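PDB 4BJQ: penicillin binding protein transpeptidase domain protein from Escherichia coli, which probably belongs to the penicillin-binding proteins, a family of bacterial cell-wall enzymes, and is represented here by a small module of helices and strands. Local coordinates for residues 22-26 against 67-72. Numbering follows the deposited sequence.
With SO4 (sulfate ion), chain I.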
# COMPACT_ATOMS: atom_id res chain seq x y z
N ARG A 22 -7.98 -1.19 -4.37
CA ARG A 22 -7.55 -0.97 -5.74
C ARG A 22 -6.74 -2.13 -6.30
O ARG A 22 -6.81 -2.40 -7.49
CB ARG A 22 -6.80 0.35 -5.86
CG ARG A 22 -7.76 1.51 -5.89
CD ARG A 22 -7.09 2.84 -5.81
NE ARG A 22 -7.84 3.56 -4.81
CZ ARG A 22 -7.37 3.92 -3.62
NH1 ARG A 22 -6.10 3.70 -3.30
NH2 ARG A 22 -8.18 4.54 -2.78
N TRP A 23 -5.96 -2.79 -5.45
CA TRP A 23 -5.29 -4.04 -5.85
C TRP A 23 -6.31 -5.09 -6.27
O TRP A 23 -6.15 -5.73 -7.32
CB TRP A 23 -4.38 -4.59 -4.75
CG TRP A 23 -3.07 -3.84 -4.62
CD1 TRP A 23 -2.66 -3.10 -3.55
CD2 TRP A 23 -2.03 -3.74 -5.61
NE1 TRP A 23 -1.42 -2.56 -3.80
CE2 TRP A 23 -1.01 -2.92 -5.05
CE3 TRP A 23 -1.85 -4.25 -6.90
CZ2 TRP A 23 0.18 -2.62 -5.74
CZ3 TRP A 23 -0.67 -3.96 -7.59
CH2 TRP A 23 0.33 -3.13 -7.01
N LYS A 24 -7.35 -5.28 -5.46
CA LYS A 24 -8.49 -6.14 -5.81
C LYS A 24 -9.11 -5.72 -7.13
O LYS A 24 -9.42 -6.57 -7.96
CB LYS A 24 -9.58 -6.07 -4.74
CG LYS A 24 -9.32 -6.93 -3.53
CD LYS A 24 -10.35 -6.61 -2.43
CE LYS A 24 -9.75 -6.87 -1.05
NZ LYS A 24 -9.15 -8.26 -0.95
N ALA A 25 -9.30 -4.42 -7.33
CA ALA A 25 -9.85 -3.94 -8.59
C ALA A 25 -8.98 -4.29 -9.81
O ALA A 25 -9.52 -4.60 -10.87
CB ALA A 25 -10.14 -2.44 -8.51
N LEU A 26 -7.64 -4.25 -9.65
CA LEU A 26 -6.74 -4.65 -10.73
C LEU A 26 -6.94 -6.13 -11.04
O LEU A 26 -7.11 -6.51 -12.20
CB LEU A 26 -5.26 -4.35 -10.39
CG LEU A 26 -4.14 -4.82 -11.36
CD1 LEU A 26 -4.30 -4.21 -12.74
CD2 LEU A 26 -2.72 -4.52 -10.84
N LEU A 67 -6.27 3.69 -11.34
CA LEU A 67 -6.12 3.08 -10.01
C LEU A 67 -4.88 3.61 -9.25
O LEU A 67 -4.81 3.50 -8.02
CB LEU A 67 -6.04 1.54 -10.12
CG LEU A 67 -7.26 0.75 -10.63
CD1 LEU A 67 -6.91 -0.70 -10.86
CD2 LEU A 67 -8.47 0.86 -9.69
N LYS A 68 -3.92 4.18 -9.99
CA LYS A 68 -2.73 4.83 -9.42
C LYS A 68 -2.04 3.92 -8.42
O LYS A 68 -1.78 4.30 -7.28
CB LYS A 68 -3.09 6.19 -8.78
CG LYS A 68 -3.71 7.21 -9.75
CD LYS A 68 -3.48 8.66 -9.29
CE LYS A 68 -4.27 9.00 -8.03
NZ LYS A 68 -3.76 10.23 -7.31
N LEU A 69 -1.78 2.68 -8.84
CA LEU A 69 -1.22 1.67 -7.96
C LEU A 69 0.31 1.75 -7.97
O LEU A 69 0.94 1.83 -9.04
CB LEU A 69 -1.71 0.27 -8.38
CG LEU A 69 -3.14 -0.18 -8.00
CD1 LEU A 69 -3.57 -1.36 -8.83
CD2 LEU A 69 -3.30 -0.54 -6.52
N PRO A 70 0.93 1.70 -6.78
CA PRO A 70 2.39 1.78 -6.68
C PRO A 70 3.04 0.61 -7.41
O PRO A 70 2.62 -0.56 -7.25
CB PRO A 70 2.65 1.70 -5.17
CG PRO A 70 1.47 0.93 -4.64
CD PRO A 70 0.30 1.37 -5.48
N GLY A 71 4.04 0.92 -8.24
CA GLY A 71 4.77 -0.08 -9.00
C GLY A 71 4.10 -0.58 -10.26
O GLY A 71 4.63 -1.44 -10.95
N ILE A 72 2.92 -0.05 -10.57
CA ILE A 72 2.21 -0.48 -11.77
C ILE A 72 2.46 0.51 -12.88
O ILE A 72 2.33 1.70 -12.69
CB ILE A 72 0.69 -0.70 -11.52
CG1 ILE A 72 0.48 -1.82 -10.50
CG2 ILE A 72 -0.07 -1.01 -12.83
CD1 ILE A 72 1.11 -3.16 -10.90
S SO4 I . -7.78 6.10 0.15
O1 SO4 I . -7.41 7.52 0.17
O2 SO4 I . -6.63 5.28 -0.21
O3 SO4 I . -8.31 5.71 1.47
O4 SO4 I . -8.87 5.94 -0.82
O HOH W 1 -4.01 3.72 -5.08
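L69 sets one methyl, CD2, squarely over the indole of W23, a CH-pi contact 3.6 Å from CD2 to the centroid of the five-membered ring and 11° off its normal. The leucine's other branch turns to the helix, where CD1 lies 3.8 Å from L26 CB. Although the W23 CB points away from the loop, CG stands anti to the carbonyl carbon (chi1 -76°), which swings the indole back beneath L69. The six-membered ring then meets the turn: P70 O comes to its edge near the ring plane, 3.5 Å from W23 CH2, and I72 CG1 lies 3.7 Å from the same carbon. L67 extends this apolar layer, its CD2 fitting against A25 CB and R22 CG.

At R22, which is partly exposed, close packing gives way to a looser, water-mediated contact. No direct hydrogen bond joins the two segments; instead, a water accepts from R22 NH1 at 2.7 Å and can donate to L67 O, one of several acceptors competing for its protons. R22 NH2 is turned to a sulfate, probably from the crystallisation liquor, donating to its O2 in a nearly straight bond (164°).

The second subunit continues the apolar side, with its I17 on W23 and its A6 on I72. The arrangement illustrates a helix-to-strand connection folded over a neighbouring helix: a type II beta turn from L69 to I72, closed by I72 N to L69 O, leads into a strand that pairs antiparallel with one of the second subunit, continuing the sheet across the interface.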